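Local coordinates for lipoprotein (Burkholderia cenocepacia, PDB 4QHQ), which binds methionine and, as a nutrient-binding lipoprotein of the NlpA family, probably delivers it to an ABC transporter, at residues Asn36-Pro41 / Asn53-Gln58; Pro59-Gln64 / Tyr70-Ala75; Ser81-Tyr86 / Glu111-Leu116; Ala137-Ile142 / Leu149-Leu154. All blocks are in the same frame, centred on the assembly; numbering follows the deposited sequence.

Interaction 1 (Asn36-Pro41 / Asn53-Gln58); sequences NDYVQP and NSFQHQ. With MET (methionine), chain B.
The thioether end of the methionine pocket is walled by Tyr38 and Phe55, brought together where the turn after strand 30-35 meets strand 52-57. Tyr38 lays its ring flat over the ligand's methyl, with MET CE 3.4 Å above the ring plane and centred on it. Phe55 stands obliquely beside it, Phe55 CD2 lying 4.0 Å from Tyr38 CD1. The phenyl ring is itself sandwiched: Gln56 CB lies over one face and Pro41 over the other, in a CH-pi contact with Pro41 CB 4.0 Å from the Phe55 centroid. The first torsion of Phe55 (chi1 78°), with CG between backbone N and carbonyl carbon, swings the ring toward the turn. Asn53 ND2 gives Pro41 O a weak hydrogen bond of 3.2 Å, but also serves Asn42 OD1. Further along the strand, His57 offers a ring face to MET SD. The contact thus fastens the start of helix 41-47 to strand 52-57, while Tyr38 OH reaches across to Asn174 of helix 173-178.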
loop_
_atom_site.group_PDB
_atom_site.type_symbol
_atom_site.label_atom_id
_atom_site.label_comp_id
_atom_site.label_asym_id
_atom_site.label_seq_id
_atom_site.Cartn_x
_atom_site.Cartn_y
_atom_site.Cartn_z
ATOM N N ASN A 36 -8.069 6.182 8.809
ATOM C CA ASN A 36 -7.095 5.459 9.603
ATOM C C ASN A 36 -6.596 4.189 8.929
ATOM O O ASN A 36 -5.499 3.725 9.228
ATOM C CB ASN A 36 -7.668 5.120 10.978
ATOM N N ASP A 37 -7.407 3.619 8.041
ATOM C CA ASP A 37 -7.015 2.393 7.346
ATOM C C ASP A 37 -7.544 2.343 5.905
ATOM O O ASP A 37 -8.087 3.329 5.410
ATOM C CB ASP A 37 -7.393 1.142 8.153
ATOM C CG ASP A 37 -8.885 1.041 8.431
ATOM O OD1 ASP A 37 -9.697 1.493 7.589
ATOM O OD2 ASP A 37 -9.249 0.505 9.498
ATOM N N TYR A 38 -7.406 1.188 5.255
ATOM C CA TYR A 38 -7.665 1.070 3.822
ATOM C C TYR A 38 -9.134 0.883 3.504
ATOM O O TYR A 38 -9.516 0.942 2.343
ATOM C CB TYR A 38 -6.950 -0.157 3.242
ATOM C CG TYR A 38 -5.437 -0.167 3.291
ATOM C CD1 TYR A 38 -4.700 1.011 3.330
ATOM C CD2 TYR A 38 -4.748 -1.376 3.286
ATOM C CE1 TYR A 38 -3.306 0.987 3.355
ATOM C CE2 TYR A 38 -3.374 -1.412 3.313
ATOM C CZ TYR A 38 -2.663 -0.232 3.342
ATOM O OH TYR A 38 -1.293 -0.308 3.369
ATOM N N VAL A 39 -9.946 0.647 4.534
ATOM C CA VAL A 39 -11.283 0.079 4.356
ATOM C C VAL A 39 -12.291 1.023 3.714
ATOM O O VAL A 39 -13.101 0.610 2.877
ATOM C CB VAL A 39 -11.842 -0.441 5.711
ATOM C CG1 VAL A 39 -13.253 -0.981 5.556
ATOM C CG2 VAL A 39 -10.919 -1.512 6.284
ATOM N N GLN A 40 -12.240 2.293 4.088
ATOM C CA GLN A 40 -13.315 3.209 3.703
ATOM C C GLN A 40 -13.151 4.150 2.507
ATOM O O GLN A 40 -14.170 4.562 1.961
ATOM C CB GLN A 40 -13.829 4.024 4.907
ATOM C CG GLN A 40 -14.494 3.190 6.008
ATOM C CD GLN A 40 -15.673 2.362 5.504
ATOM O OE1 GLN A 40 -16.395 2.771 4.593
ATOM N NE2 GLN A 40 -15.871 1.191 6.099
ATOM N N PRO A 41 -11.913 4.531 2.121
ATOM C CA PRO A 41 -11.878 5.596 1.099
ATOM C C PRO A 41 -12.562 5.298 -0.230
ATOM O O PRO A 41 -13.116 6.246 -0.815
ATOM C CB PRO A 41 -10.382 5.821 0.874
ATOM C CG PRO A 41 -9.752 5.421 2.164
ATOM C CD PRO A 41 -10.560 4.243 2.642
ATOM N N ASN A 53 -9.460 9.770 -4.179
ATOM C CA ASN A 53 -8.651 9.248 -3.088
ATOM C C ASN A 53 -7.260 8.896 -3.566
ATOM O O ASN A 53 -7.011 8.809 -4.764
ATOM C CB ASN A 53 -9.350 8.113 -2.311
ATOM C CG ASN A 53 -9.566 6.868 -3.138
ATOM O OD1 ASN A 53 -8.677 6.435 -3.873
ATOM N ND2 ASN A 53 -10.722 6.250 -2.984
ATOM N N SER A 54 -6.350 8.724 -2.615
ATOM C CA SER A 54 -4.940 8.520 -2.930
ATOM C C SER A 54 -4.332 7.691 -1.821
ATOM O O SER A 54 -3.761 8.221 -0.864
ATOM C CB SER A 54 -4.242 9.882 -3.044
ATOM O OG SER A 54 -2.862 9.776 -3.371
ATOM N N PHE A 55 -4.487 6.375 -1.936
ATOM C CA PHE A 55 -4.056 5.484 -0.866
ATOM C C PHE A 55 -3.753 4.061 -1.326
ATOM O O PHE A 55 -3.283 3.278 -0.524
ATOM C CB PHE A 55 -5.110 5.412 0.230
ATOM C CG PHE A 55 -6.262 4.519 -0.115
ATOM C CD1 PHE A 55 -7.219 4.927 -1.042
ATOM C CD2 PHE A 55 -6.392 3.272 0.471
ATOM C CE1 PHE A 55 -8.277 4.102 -1.375
ATOM C CE2 PHE A 55 -7.437 2.432 0.139
ATOM C CZ PHE A 55 -8.390 2.852 -0.775
ATOM N N GLN A 56 -4.058 3.710 -2.571
ATOM C CA GLN A 56 -4.045 2.302 -2.965
ATOM C C GLN A 56 -3.267 2.030 -4.232
ATOM O O GLN A 56 -2.955 2.935 -4.997
ATOM C CB GLN A 56 -5.485 1.826 -3.175
ATOM C CG GLN A 56 -6.100 2.287 -4.494
ATOM C CD GLN A 56 -7.610 2.243 -4.471
ATOM O OE1 GLN A 56 -8.212 1.197 -4.224
ATOM N NE2 GLN A 56 -8.239 3.396 -4.732
ATOM N N HIS A 57 -2.949 0.755 -4.451
ATOM C CA HIS A 57 -2.402 0.310 -5.732
ATOM C C HIS A 57 -3.503 -0.322 -6.600
ATOM O O HIS A 57 -4.628 -0.518 -6.139
ATOM C CB HIS A 57 -1.191 -0.618 -5.523
ATOM C CG HIS A 57 -1.411 -1.709 -4.518
ATOM N ND1 HIS A 57 -2.379 -2.677 -4.673
ATOM C CD2 HIS A 57 -0.758 -1.998 -3.369
ATOM C CE1 HIS A 57 -2.319 -3.517 -3.649
ATOM N NE2 HIS A 57 -1.330 -3.136 -2.851
ATOM N N GLN A 58 -3.191 -0.597 -7.861
ATOM C CA GLN A 58 -4.182 -1.155 -8.771
ATOM C C GLN A 58 -4.726 -2.534 -8.364
ATOM O O GLN A 58 -5.931 -2.774 -8.486
ATOM C CB GLN A 58 -3.689 -1.153 -10.224
ATOM C CG GLN A 58 -4.796 -1.473 -11.230
ATOM C CD GLN A 58 -5.796 -0.352 -11.400
ATOM O OE1 GLN A 58 -5.426 0.790 -11.666
ATOM N NE2 GLN A 58 -7.077 -0.675 -11.243
HETATM N N MET B . 0.464 2.451 0.272
HETATM C CA MET B . 0.152 1.022 0.334
HETATM C C MET B . 1.237 0.203 -0.331
HETATM O O MET B . 1.734 0.610 -1.374
HETATM C CB MET B . -1.202 0.768 -0.339
HETATM C CG MET B . -1.660 -0.703 -0.293
HETATM S SD MET B . -3.229 -0.957 -1.151
HETATM C CE MET B . -4.367 -0.063 -0.090
HETATM O OXT MET B . 1.646 -0.855 0.177
#

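Interaction 2 (Pro59-Gln64 / Tyr70-Ala75); sequences PYLDSQ and YKIVSA. With MET (methionine), chain B.
Leu61 and Ile72 cross at a slant where helix 58-68 lies against strand 72-80, Leu61 CD1 meeting Ile72 CG2 at 3.7 Å. The two segments run nearly antiparallel, at 164° with axes 9.6 Å apart; strand 52-57, helix 58-68 and strand 72-80 form a beta-alpha-beta crossover, with strand 199-204 between the two strands. Leu61 CG lies anti to the backbone N (chi1 180°), which carries its methyls out to the strand; its other branch, CD2, lies near Ile72 O and the Val73-Ser74 peptide. One helical turn on, Gln64 meets Tyr70 with its amide plane inclined 49° to the ring. Gln64 OE1 comes in at the ring's edge, 3.8 Å from Tyr70 CE2, although its direct hydrogen-bond donor is Asn42 ND2. A water bridges Gln64 OE1 and Tyr70 OH, weakly on both sides. Tyr60, on another side of the helix, presents a ring face to the ligand, with MET CE 3.6 Å above its plane and toward the rim. The contact between helix and strand is therefore mainly apolar and depends on fit, to which Gln64 and Tyr70 add a direct edge contact and a weak water bridge.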
loop_
_atom_site.group_PDB
_atom_site.type_symbol
_atom_site.label_atom_id
_atom_site.label_comp_id
_atom_site.label_asym_id
_atom_site.label_seq_id
_atom_site.Cartn_x
_atom_site.Cartn_y
_atom_site.Cartn_z
ATOM N N PRO A 59 -3.865 -3.443 -7.868
ATOM C CA PRO A 59 -4.422 -4.726 -7.417
ATOM C C PRO A 59 -5.450 -4.533 -6.298
ATOM O O PRO A 59 -6.475 -5.223 -6.288
ATOM C CB PRO A 59 -3.180 -5.492 -6.948
ATOM C CG PRO A 59 -2.116 -4.992 -7.882
ATOM C CD PRO A 59 -2.395 -3.503 -7.968
ATOM N N TYR A 60 -5.216 -3.589 -5.400
ATOM C CA TYR A 60 -6.199 -3.322 -4.352
ATOM C C TYR A 60 -7.517 -2.776 -4.939
ATOM O O TYR A 60 -8.600 -3.238 -4.574
ATOM C CB TYR A 60 -5.640 -2.353 -3.305
ATOM C CG TYR A 60 -6.532 -2.202 -2.101
ATOM C CD1 TYR A 60 -7.523 -1.223 -2.049
ATOM C CD2 TYR A 60 -6.372 -3.021 -1.005
ATOM C CE1 TYR A 60 -8.335 -1.092 -0.929
ATOM C CE2 TYR A 60 -7.184 -2.906 0.118
ATOM C CZ TYR A 60 -8.169 -1.931 0.147
ATOM O OH TYR A 60 -8.965 -1.825 1.258
ATOM N N LEU A 61 -7.422 -1.805 -5.842
ATOM C CA LEU A 61 -8.610 -1.241 -6.479
ATOM C C LEU A 61 -9.368 -2.330 -7.232
ATOM O O LEU A 61 -10.596 -2.403 -7.174
ATOM C CB LEU A 61 -8.207 -0.117 -7.426
ATOM C CG LEU A 61 -9.331 0.580 -8.187
ATOM C CD1 LEU A 61 -10.398 1.040 -7.217
ATOM C CD2 LEU A 61 -8.742 1.754 -8.950
ATOM N N ASP A 62 -8.636 -3.191 -7.938
ATOM C CA ASP A 62 -9.269 -4.286 -8.683
ATOM C C ASP A 62 -10.049 -5.222 -7.755
ATOM O O ASP A 62 -11.161 -5.655 -8.080
ATOM C CB ASP A 62 -8.223 -5.106 -9.449
ATOM C CG ASP A 62 -7.684 -4.380 -10.669
ATOM O OD1 ASP A 62 -8.264 -3.343 -11.057
ATOM O OD2 ASP A 62 -6.675 -4.854 -11.235
ATOM N N SER A 63 -9.455 -5.531 -6.606
ATOM C CA SER A 63 -10.103 -6.372 -5.606
ATOM C C SER A 63 -11.374 -5.701 -5.099
ATOM O O SER A 63 -12.417 -6.336 -4.975
ATOM C CB SER A 63 -9.143 -6.624 -4.445
ATOM O OG SER A 63 -9.780 -7.345 -3.407
ATOM N N GLN A 64 -11.278 -4.410 -4.813
ATOM C CA GLN A 64 -12.438 -3.652 -4.347
ATOM C C GLN A 64 -13.560 -3.585 -5.393
ATOM O O GLN A 64 -14.747 -3.672 -5.064
ATOM C CB GLN A 64 -12.014 -2.243 -3.951
ATOM C CG GLN A 64 -11.024 -2.198 -2.803
ATOM C CD GLN A 64 -11.683 -1.776 -1.510
ATOM O OE1 GLN A 64 -12.183 -0.650 -1.393
ATOM N NE2 GLN A 64 -11.693 -2.674 -0.530
ATOM N N TYR A 70 -17.533 -1.014 -7.645
ATOM C CA TYR A 70 -17.285 0.425 -7.687
ATOM C C TYR A 70 -16.954 0.897 -9.093
ATOM O O TYR A 70 -16.166 0.267 -9.798
ATOM C CB TYR A 70 -16.104 0.785 -6.789
ATOM C CG TYR A 70 -16.344 0.632 -5.306
ATOM C CD1 TYR A 70 -17.565 0.974 -4.742
ATOM C CD2 TYR A 70 -15.344 0.154 -4.468
ATOM C CE1 TYR A 70 -17.784 0.846 -3.384
ATOM C CE2 TYR A 70 -15.552 0.026 -3.111
ATOM C CZ TYR A 70 -16.775 0.375 -2.575
ATOM O OH TYR A 70 -16.987 0.242 -1.223
ATOM N N LYS A 71 -17.551 2.017 -9.490
ATOM C CA LYS A 71 -17.219 2.651 -10.762
ATOM C C LYS A 71 -16.121 3.686 -10.529
ATOM O O LYS A 71 -16.362 4.901 -10.598
ATOM C CB LYS A 71 -18.457 3.297 -11.388
ATOM N N ILE A 72 -14.923 3.181 -10.258
ATOM C CA ILE A 72 -13.786 3.987 -9.838
ATOM C C ILE A 72 -12.578 3.587 -10.661
ATOM O O ILE A 72 -12.332 2.400 -10.866
ATOM C CB ILE A 72 -13.479 3.751 -8.342
ATOM C CG1 ILE A 72 -14.560 4.382 -7.463
ATOM C CG2 ILE A 72 -12.096 4.275 -7.960
ATOM C CD1 ILE A 72 -14.476 3.959 -6.002
ATOM N N VAL A 73 -11.817 4.573 -11.120
ATOM C CA VAL A 73 -10.671 4.330 -11.981
ATOM C C VAL A 73 -9.480 5.165 -11.559
ATOM O O VAL A 73 -9.621 6.191 -10.889
ATOM C CB VAL A 73 -10.976 4.665 -13.448
ATOM C CG1 VAL A 73 -11.982 3.679 -14.034
ATOM C CG2 VAL A 73 -11.478 6.102 -13.567
ATOM N N SER A 74 -8.302 4.728 -11.985
ATOM C CA SER A 74 -7.091 5.486 -11.754
ATOM C C SER A 74 -7.046 6.716 -12.646
ATOM O O SER A 74 -7.376 6.660 -13.833
ATOM C CB SER A 74 -5.873 4.619 -12.044
ATOM O OG SER A 74 -4.694 5.365 -11.849
ATOM N N ALA A 75 -6.647 7.834 -12.055
ATOM C CA ALA A 75 -6.390 9.053 -12.798
ATOM C C ALA A 75 -4.890 9.258 -13.000
ATOM O O ALA A 75 -4.473 10.130 -13.745
ATOM C CB ALA A 75 -6.990 10.239 -12.068
HETATM N N MET B . 0.464 2.451 0.272
HETATM C CA MET B . 0.152 1.022 0.334
HETATM C C MET B . 1.237 0.203 -0.331
HETATM O O MET B . 1.734 0.610 -1.374
HETATM C CB MET B . -1.202 0.768 -0.339
HETATM C CG MET B . -1.660 -0.703 -0.293
HETATM S SD MET B . -3.229 -0.957 -1.151
HETATM C CE MET B . -4.367 -0.063 -0.090
HETATM O OXT MET B . 1.646 -0.855 0.177
HETATM O O HOH W 1 -14.218 1.182 0.626
#

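Interaction 3 (Ser81-Tyr86 / Glu111-Leu116); sequences SPIGVY and ENRALL. With MET (methionine), chain B.
Ser81 begins a crossover from the sheet of strand 72-80 to that of strand 84-86, and here Arg113 of helix 108-120 meets it at the methionine carboxylate, in the two-lobed arrangement of periplasmic binding proteins. Ser81 OG lies 3.2 Å from MET O, while Ser81 O receives a weak, strongly bent hydrogen bond from Arg113 NH2 (122°). A water accepts from both Ser81 N and Arg113 NH2 and can donate to MET O, 2.8 Å away, so solvent probably shares in holding the carboxylate. At Pro82 the chain passes at longer range, its CA 4.3 Å from Arg113 NH2. Ile83 supplies the apolar platform: Ile83 CB sits 3.6 Å above one face of the guanidinium, toward its rim, and Ile83 CG2 touches Arg113 NE at 3.6 Å. From Gly84 to Tyr86 the chain enters the second sheet beside strand 168-171, where Val85 also packs on Leu117 of the same helix. Arg113 reaches the site on an almost fully extended chain, and a salt bridge from its NH2 to Glu191 steadies the far end. The ligand carboxylate meets the guanidinium at its edge, Arg113 NH1 donating to MET OXT over 2.8 Å.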
loop_
_atom_site.group_PDB
_atom_site.type_symbol
_atom_site.label_atom_id
_atom_site.label_comp_id
_atom_site.label_asym_id
_atom_site.label_seq_id
_atom_site.Cartn_x
_atom_site.Cartn_y
_atom_site.Cartn_z
ATOM N N SER A 81 6.096 1.707 -3.197
ATOM C CA SER A 81 6.761 1.530 -1.918
ATOM C C SER A 81 6.896 0.048 -1.619
ATOM O O SER A 81 5.986 -0.549 -1.036
ATOM C CB SER A 81 5.987 2.235 -0.804
ATOM O OG SER A 81 4.665 1.748 -0.720
ATOM N N PRO A 82 8.025 -0.541 -2.018
ATOM C CA PRO A 82 8.279 -1.977 -1.814
ATOM C C PRO A 82 7.968 -2.430 -0.391
ATOM O O PRO A 82 8.410 -1.819 0.582
ATOM C CB PRO A 82 9.772 -2.100 -2.112
ATOM C CG PRO A 82 10.006 -1.046 -3.150
ATOM C CD PRO A 82 9.163 0.117 -2.676
ATOM N N ILE A 83 7.185 -3.491 -0.284
ATOM C CA ILE A 83 6.754 -3.965 1.015
ATOM C C ILE A 83 7.888 -4.739 1.678
ATOM O O ILE A 83 8.655 -5.459 1.021
ATOM C CB ILE A 83 5.452 -4.788 0.903
ATOM C CG1 ILE A 83 4.775 -4.939 2.268
ATOM C CG2 ILE A 83 5.657 -6.104 0.203
ATOM C CD1 ILE A 83 3.304 -5.349 2.170
ATOM N N GLY A 84 8.004 -4.562 2.983
ATOM C CA GLY A 84 9.079 -5.203 3.718
ATOM C C GLY A 84 8.620 -6.226 4.727
ATOM O O GLY A 84 7.434 -6.266 5.120
ATOM N N VAL A 85 9.576 -7.049 5.143
ATOM C CA VAL A 85 9.411 -7.974 6.252
ATOM C C VAL A 85 10.183 -7.390 7.427
ATOM O O VAL A 85 11.355 -6.991 7.280
ATOM C CB VAL A 85 10.006 -9.348 5.914
ATOM C CG1 VAL A 85 9.794 -10.314 7.061
ATOM C CG2 VAL A 85 9.387 -9.911 4.647
ATOM N N TYR A 86 9.538 -7.374 8.595
ATOM C CA TYR A 86 10.089 -6.758 9.794
ATOM C C TYR A 86 10.107 -7.764 10.921
ATOM O O TYR A 86 9.293 -8.679 10.959
ATOM C CB TYR A 86 9.273 -5.530 10.218
ATOM C CG TYR A 86 9.239 -4.489 9.144
ATOM C CD1 TYR A 86 8.290 -4.541 8.142
ATOM C CD2 TYR A 86 10.205 -3.493 9.092
ATOM C CE1 TYR A 86 8.277 -3.610 7.117
ATOM C CE2 TYR A 86 10.212 -2.568 8.085
ATOM C CZ TYR A 86 9.237 -2.620 7.106
ATOM O OH TYR A 86 9.250 -1.688 6.100
ATOM N N GLU A 111 -2.494 -9.508 1.004
ATOM C CA GLU A 111 -2.166 -10.826 1.520
ATOM C C GLU A 111 -1.424 -11.584 0.422
ATOM O O GLU A 111 -0.374 -12.178 0.660
ATOM C CB GLU A 111 -3.407 -11.614 1.949
ATOM C CG GLU A 111 -3.035 -13.041 2.298
ATOM C CD GLU A 111 -3.994 -13.747 3.225
ATOM O OE1 GLU A 111 -5.059 -13.215 3.583
ATOM O OE2 GLU A 111 -3.658 -14.883 3.618
ATOM N N ASN A 112 -1.972 -11.548 -0.785
ATOM C CA ASN A 112 -1.339 -12.177 -1.930
ATOM C C ASN A 112 0.076 -11.648 -2.132
ATOM O O ASN A 112 1.029 -12.421 -2.305
ATOM C CB ASN A 112 -2.178 -11.956 -3.183
ATOM C CG ASN A 112 -1.598 -12.640 -4.395
ATOM O OD1 ASN A 112 -1.560 -13.864 -4.462
ATOM N ND2 ASN A 112 -1.153 -11.851 -5.368
ATOM N N ARG A 113 0.207 -10.334 -2.066
ATOM C CA ARG A 113 1.485 -9.669 -2.204
ATOM C C ARG A 113 2.500 -10.152 -1.167
ATOM O O ARG A 113 3.663 -10.444 -1.491
ATOM C CB ARG A 113 1.262 -8.175 -2.035
ATOM C CG ARG A 113 2.514 -7.326 -2.115
ATOM C CD ARG A 113 2.123 -5.892 -1.860
ATOM N NE ARG A 113 3.206 -4.967 -2.155
ATOM C CZ ARG A 113 3.126 -3.658 -1.972
ATOM N NH1 ARG A 113 2.012 -3.136 -1.459
ATOM N NH2 ARG A 113 4.148 -2.876 -2.289
ATOM N N ALA A 114 2.067 -10.216 0.087
ATOM C CA ALA A 114 2.931 -10.685 1.178
ATOM C C ALA A 114 3.377 -12.128 0.984
ATOM O O ALA A 114 4.535 -12.452 1.217
ATOM C CB ALA A 114 2.215 -10.538 2.507
ATOM N N LEU A 115 2.453 -12.990 0.572
ATOM C CA LEU A 115 2.770 -14.400 0.402
ATOM C C LEU A 115 3.723 -14.596 -0.774
ATOM O O LEU A 115 4.592 -15.473 -0.738
ATOM C CB LEU A 115 1.489 -15.216 0.222
ATOM C CG LEU A 115 0.622 -15.276 1.481
ATOM C CD1 LEU A 115 -0.627 -16.101 1.239
ATOM C CD2 LEU A 115 1.422 -15.852 2.641
ATOM N N LEU A 116 3.569 -13.771 -1.808
ATOM C CA LEU A 116 4.487 -13.817 -2.943
ATOM C C LEU A 116 5.896 -13.406 -2.521
ATOM O O LEU A 116 6.877 -14.019 -2.949
ATOM C CB LEU A 116 4.006 -12.921 -4.081
ATOM C CG LEU A 116 2.767 -13.389 -4.839
ATOM C CD1 LEU A 116 2.350 -12.344 -5.863
ATOM C CD2 LEU A 116 3.036 -14.715 -5.512
HETATM N N MET B . 0.464 2.451 0.272
HETATM C CA MET B . 0.152 1.022 0.334
HETATM C C MET B . 1.237 0.203 -0.331
HETATM O O MET B . 1.734 0.610 -1.374
HETATM C CB MET B . -1.202 0.768 -0.339
HETATM C CG MET B . -1.660 -0.703 -0.293
HETATM S SD MET B . -3.229 -0.957 -1.151
HETATM C CE MET B . -4.367 -0.063 -0.090
HETATM O OXT MET B . 1.646 -0.855 0.177
HETATM O O HOH W 2 3.691 -0.014 -3.252
#

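Interaction 4 (Ala137-Ile142 / Leu149-Leu154); sequences ATVLDI and LKISEL
Glu153 turns one face of its carboxylate to Val139, and both methyls of the valine lie over that same face. Val139 CG2 is 3.4 Å from Glu153 OE1 and equally near OE2, while Val139 CG1 leans on Glu153 CD at 3.7 Å. The two side chains reach for each other head-on from loop and strand, and a chi2 of 149°, short of fully extended, with chi3 -65°, turns the carboxylate face to the valine. Beside the carboxylate, Glu153 OE2 comes within 2.6 Å of Glu111 OE2 from helix 108-120; two acidic oxygens so close are consistent with a shared proton, so at least one of the pair may have a raised pKa. A second flat group, the carboxylate of Asp141, works within its own loop: Thr138 N donates to Asp141 OD2 on the anti side, 17° out of the carboxylate plane. Thr138 OG1 in turn accepts from Leu140 N, forming an ST turn that opens the 3-10 segment 139-141. This short turn packs on strand 150-154, an outermost strand of the second sheet, and leads into strand 142-144. Ile151 receives it on the apolar side, its CG2 lying 3.7 Å from Val139 CG1. Farther along, the ends of two isoleucines cross obliquely, Ile142 CD1 approaching Ile151 CD1 at 3.8 Å. Ile142 also touches Leu126 of strand 125-126, the partner of strand 142-144 in a small antiparallel sheet.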
loop_
_atom_site.group_PDB
_atom_site.type_symbol
_atom_site.label_atom_id
_atom_site.label_comp_id
_atom_site.label_asym_id
_atom_site.label_seq_id
_atom_site.Cartn_x
_atom_site.Cartn_y
_atom_site.Cartn_z
ATOM N N ALA A 137 -3.708 -15.446 -3.436
ATOM C CA ALA A 137 -3.387 -16.554 -2.541
ATOM C C ALA A 137 -3.694 -16.212 -1.086
ATOM O O ALA A 137 -3.561 -15.058 -0.672
ATOM C CB ALA A 137 -1.917 -16.941 -2.692
ATOM N N THR A 138 -4.111 -17.217 -0.315
ATOM C CA THR A 138 -4.201 -17.091 1.136
ATOM C C THR A 138 -3.308 -18.151 1.761
ATOM O O THR A 138 -2.656 -18.917 1.048
ATOM C CB THR A 138 -5.632 -17.294 1.673
ATOM O OG1 THR A 138 -5.992 -18.682 1.583
ATOM C CG2 THR A 138 -6.622 -16.439 0.902
ATOM N N VAL A 139 -3.279 -18.203 3.088
ATOM C CA VAL A 139 -2.447 -19.202 3.762
ATOM C C VAL A 139 -2.873 -20.635 3.426
ATOM O O VAL A 139 -2.069 -21.560 3.523
ATOM C CB VAL A 139 -2.412 -19.019 5.297
ATOM C CG1 VAL A 139 -1.803 -17.672 5.666
ATOM C CG2 VAL A 139 -3.799 -19.185 5.896
ATOM N N LEU A 140 -4.128 -20.815 3.013
ATOM C CA LEU A 140 -4.630 -22.142 2.652
ATOM C C LEU A 140 -4.081 -22.619 1.312
ATOM O O LEU A 140 -4.278 -23.775 0.932
ATOM C CB LEU A 140 -6.163 -22.156 2.623
ATOM C CG LEU A 140 -6.851 -21.876 3.960
ATOM C CD1 LEU A 140 -8.371 -21.869 3.806
ATOM C CD2 LEU A 140 -6.404 -22.888 5.009
ATOM N N ASP A 141 -3.390 -21.732 0.602
ATOM C CA ASP A 141 -2.822 -22.054 -0.704
ATOM C C ASP A 141 -1.329 -22.376 -0.643
ATOM O O ASP A 141 -0.684 -22.572 -1.671
ATOM C CB ASP A 141 -3.071 -20.909 -1.684
ATOM C CG ASP A 141 -4.543 -20.662 -1.917
ATOM O OD1 ASP A 141 -5.259 -21.636 -2.237
ATOM O OD2 ASP A 141 -4.988 -19.496 -1.771
ATOM N N ILE A 142 -0.785 -22.428 0.564
ATOM C CA ILE A 142 0.613 -22.790 0.745
ATOM C C ILE A 142 0.809 -24.292 0.512
ATOM O O ILE A 142 0.180 -25.118 1.175
ATOM C CB ILE A 142 1.101 -22.352 2.137
ATOM C CG1 ILE A 142 1.008 -20.824 2.247
ATOM C CG2 ILE A 142 2.530 -22.829 2.391
ATOM C CD1 ILE A 142 1.218 -20.284 3.641
ATOM N N LEU A 149 5.815 -22.891 9.538
ATOM C CA LEU A 149 5.496 -21.549 9.998
ATOM C C LEU A 149 4.004 -21.438 10.243
ATOM O O LEU A 149 3.209 -22.055 9.534
ATOM C CB LEU A 149 5.915 -20.519 8.951
ATOM C CG LEU A 149 7.355 -20.647 8.443
ATOM C CD1 LEU A 149 7.573 -19.677 7.290
ATOM C CD2 LEU A 149 8.367 -20.412 9.556
ATOM N N LYS A 150 3.644 -20.683 11.275
ATOM C CA LYS A 150 2.253 -20.393 11.587
ATOM C C LYS A 150 1.977 -18.962 11.163
ATOM O O LYS A 150 2.433 -18.015 11.800
ATOM C CB LYS A 150 1.989 -20.544 13.083
ATOM N N ILE A 151 1.226 -18.811 10.081
ATOM C CA ILE A 151 1.027 -17.497 9.489
ATOM C C ILE A 151 -0.339 -16.907 9.814
ATOM O O ILE A 151 -1.372 -17.390 9.343
ATOM C CB ILE A 151 1.267 -17.539 7.977
ATOM C CG1 ILE A 151 2.661 -18.112 7.701
ATOM C CG2 ILE A 151 1.130 -16.146 7.378
ATOM C CD1 ILE A 151 3.022 -18.215 6.239
ATOM N N SER A 152 -0.323 -15.870 10.646
ATOM C CA SER A 152 -1.528 -15.151 11.012
ATOM C C SER A 152 -1.865 -14.161 9.900
ATOM O O SER A 152 -0.967 -13.539 9.319
ATOM C CB SER A 152 -1.317 -14.383 12.318
ATOM O OG SER A 152 -1.357 -15.245 13.442
ATOM N N GLU A 153 -3.157 -14.032 9.606
ATOM C CA GLU A 153 -3.668 -13.039 8.669
ATOM C C GLU A 153 -4.410 -11.984 9.472
ATOM O O GLU A 153 -5.448 -12.270 10.082
ATOM C CB GLU A 153 -4.608 -13.714 7.682
ATOM C CG GLU A 153 -3.951 -14.849 6.921
ATOM C CD GLU A 153 -4.930 -15.942 6.542
ATOM O OE1 GLU A 153 -5.474 -16.606 7.454
ATOM O OE2 GLU A 153 -5.155 -16.145 5.334
ATOM N N LEU A 154 -3.871 -10.774 9.484
ATOM C CA LEU A 154 -4.395 -9.715 10.329
ATOM C C LEU A 154 -4.683 -8.468 9.514
ATOM O O LEU A 154 -4.175 -8.307 8.400
ATOM C CB LEU A 154 -3.394 -9.377 11.436
ATOM C CG LEU A 154 -2.880 -10.563 12.268
ATOM C CD1 LEU A 154 -1.835 -10.100 13.274
ATOM C CD2 LEU A 154 -4.029 -11.258 12.966
#

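From the N terminus, interaction 1 closes a loop around helix 41-47, and interaction 2 closes the turn between helix 58-68 and strand 72-80. Both reach the first sheet and touch through a probable hydrogen bond between Tyr38 O and Tyr60 OH. After strand 72-80 the chain crosses to the second sheet, where interaction 3 closes a longer loop that includes strand 101-105; His57 packs on Arg113 between interactions 1 and 3. Interaction 4 closes the last loop, through strand 142-144, and adjoins helix 108-120 through Asn112 and Ala137. All four lie in series, none nested or crossing. Interactions 1 to 3 converge on methionine, whereas interaction 4 belongs to the outer side of the second lobe.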